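Local coordinates for alcohol dehydrogenase superfamily protein (PDB 3GAZ) that probably acts as an NADP-dependent oxidoreductase of the alcohol dehydrogenase superfamily, its substrate not established, at residues S42-D48 with L67-L71. Residues are numbered along the deposited sequence; the frame is centred on the assembly and turned at random.
Sequences SGTNPLD and LGMDL
Gly43 donates its backbone N-H to the carbonyl O of Asp70, 3.0 Å from N to O, the direct bond of this antiparallel hydrogen-bonded pair; Asp70 N is buried without a partner. Ser42 faces Leu71 in the neighbouring non-hydrogen-bonded pair. The same Asp70 oxygen receives a CA-H...O contact from Ser42 and a hydrogen bond from Thr104, whose OG1 also pairs with Ser42 OG.

Beyond Gly43 the chains diverge, and water takes over from direct bonding. One water lies within hydrogen-bonding distance of Gly43 O and, at 2.6 Å, of Asp48 OD2, acceptors that compete for its protons, and accepts from Met69 N. A second joins Asp48 OD1 to Gly68 N, and a third lies between Thr44 O and OD2 of Asp70, whose OD1 accepts the backbone N-H of Leu133 in helix 132-145. Asp48 is thus the hub: its OD2 also accepts the backbone N-H of Asn45, 3.0 Å from N to OD2 and 53° out of the carboxylate plane, and bonds to Tyr315 OH of helix 311-319. A leucine at Asp48 would probably leave Asn45 N-H and Tyr315 OH without this partner and break both water bridges to the 67-71 segment.

Apolar contact is made by selenomethionine Met69, whose SE lies 4.0 Å from Leu47 CD2; the two side chains cross nearly at a right angle.

At the start of 67-71, CD1 of Leu67 lies against the Asp48 carbonyl O, 3.6 Å away. Gly68 has a positive phi (104°), where a CB would collide with the carbonyl O of Leu67.

The end of strand 41-43, the water-bridged turn after it and the first turn of helix 46-52 together form a buried corner of the GroES-like domain characteristic of medium-chain dehydrogenases and reductases, packed beside helix 132-145.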
loop_
_atom_site.group_PDB
_atom_site.type_symbol
_atom_site.label_atom_id
_atom_site.label_comp_id
_atom_site.label_asym_id
_atom_site.label_seq_id
_atom_site.Cartn_x
_atom_site.Cartn_y
_atom_site.Cartn_z
ATOM N N SER A 42 -15.424 -13.662 5.591
ATOM C CA SER A 42 -14.591 -12.476 5.744
ATOM C C SER A 42 -14.826 -11.899 7.144
ATOM O O SER A 42 -15.957 -11.572 7.508
ATOM C CB SER A 42 -14.962 -11.444 4.668
ATOM O OG SER A 42 -14.217 -10.239 4.794
ATOM N N GLY A 43 -13.758 -11.786 7.927
ATOM C CA GLY A 43 -13.884 -11.258 9.276
ATOM C C GLY A 43 -13.767 -9.747 9.302
ATOM O O GLY A 43 -12.824 -9.189 8.746
ATOM N N THR A 44 -14.719 -9.081 9.952
ATOM C CA THR A 44 -14.705 -7.626 10.028
ATOM C C THR A 44 -13.911 -7.114 11.219
ATOM O O THR A 44 -13.621 -7.851 12.157
ATOM C CB THR A 44 -16.137 -7.038 10.143
ATOM O OG1 THR A 44 -16.684 -7.361 11.430
ATOM C CG2 THR A 44 -17.044 -7.603 9.055
ATOM N N ASN A 45 -13.549 -5.838 11.162
ATOM C CA ASN A 45 -12.827 -5.192 12.251
ATOM C C ASN A 45 -13.167 -3.710 12.217
ATOM O O ASN A 45 -13.371 -3.136 11.147
ATOM C CB ASN A 45 -11.310 -5.385 12.111
ATOM C CG ASN A 45 -10.867 -6.818 12.389
ATOM O OD1 ASN A 45 -10.533 -7.569 11.470
ATOM N ND2 ASN A 45 -10.866 -7.202 13.661
ATOM N N PRO A 46 -13.250 -3.072 13.393
ATOM C CA PRO A 46 -13.569 -1.646 13.476
ATOM C C PRO A 46 -12.729 -0.780 12.534
ATOM O O PRO A 46 -13.243 0.167 11.940
ATOM C CB PRO A 46 -13.307 -1.323 14.944
ATOM C CG PRO A 46 -13.676 -2.602 15.632
ATOM C CD PRO A 46 -13.026 -3.637 14.735
ATOM N N LEU A 47 -11.443 -1.101 12.395
ATOM C CA LEU A 47 -10.568 -0.314 11.523
ATOM C C LEU A 47 -11.114 -0.181 10.100
ATOM O O LEU A 47 -10.953 0.861 9.470
ATOM C CB LEU A 47 -9.160 -0.917 11.470
ATOM C CG LEU A 47 -8.128 -0.093 10.690
ATOM C CD1 LEU A 47 -7.938 1.256 11.375
ATOM C CD2 LEU A 47 -6.799 -0.846 10.615
ATOM N N ASP A 48 -11.759 -1.234 9.597
ATOM C CA ASP A 48 -12.324 -1.209 8.246
ATOM C C ASP A 48 -13.260 -0.009 8.065
ATOM O O ASP A 48 -13.262 0.641 7.015
ATOM C CB ASP A 48 -13.116 -2.496 7.952
ATOM C CG ASP A 48 -12.279 -3.763 8.112
ATOM O OD1 ASP A 48 -11.048 -3.707 7.936
ATOM O OD2 ASP A 48 -12.862 -4.827 8.399
ATOM N N LEU A 67 -12.217 -3.557 0.972
ATOM C CA LEU A 67 -11.811 -3.595 2.375
ATOM C C LEU A 67 -11.970 -4.979 3.011
ATOM O O LEU A 67 -12.378 -5.931 2.348
ATOM C CB LEU A 67 -12.595 -2.539 3.163
ATOM C CG LEU A 67 -12.591 -1.152 2.507
ATOM C CD1 LEU A 67 -13.220 -0.126 3.454
ATOM C CD2 LEU A 67 -11.163 -0.752 2.158
ATOM N N GLY A 68 -11.636 -5.084 4.296
ATOM C CA GLY A 68 -11.721 -6.360 4.993
ATOM C C GLY A 68 -10.309 -6.893 5.143
ATOM O O GLY A 68 -9.589 -6.995 4.154
HETATM N N MSE A 69 -9.914 -7.248 6.362
HETATM C CA MSE A 69 -8.554 -7.718 6.610
HETATM C C MSE A 69 -8.397 -9.217 6.884
HETATM O O MSE A 69 -7.370 -9.808 6.539
HETATM C CB MSE A 69 -7.959 -6.922 7.784
HETATM C CG MSE A 69 -8.103 -5.408 7.646
HETATM SE SE MSE A 69 -7.584 -4.489 9.140
HETATM C CE MSE A 69 -9.034 -4.305 9.929
ATOM N N ASP A 70 -9.403 -9.818 7.516
ATOM C CA ASP A 70 -9.369 -11.243 7.864
ATOM C C ASP A 70 -10.158 -12.128 6.898
ATOM O O ASP A 70 -11.184 -11.714 6.354
ATOM C CB ASP A 70 -9.955 -11.478 9.262
ATOM C CG ASP A 70 -9.115 -10.875 10.379
ATOM O OD1 ASP A 70 -7.871 -10.992 10.328
ATOM O OD2 ASP A 70 -9.709 -10.307 11.328
ATOM N N LEU A 71 -9.684 -13.356 6.705
ATOM C CA LEU A 71 -10.394 -14.288 5.849
ATOM C C LEU A 71 -10.278 -15.729 6.310
ATOM O O LEU A 71 -9.451 -16.072 7.160
ATOM C CB LEU A 71 -9.914 -14.183 4.395
ATOM C CG LEU A 71 -8.475 -14.540 3.999
ATOM C CD1 LEU A 71 -8.197 -16.025 4.214
ATOM C CD2 LEU A 71 -8.281 -14.186 2.526
HETATM O O HOH W 1 -11.290 -6.909 8.806
HETATM O O HOH W 2 -12.543 -10.471 11.958
HETATM O O HOH W 3 -9.933 -3.016 5.405
#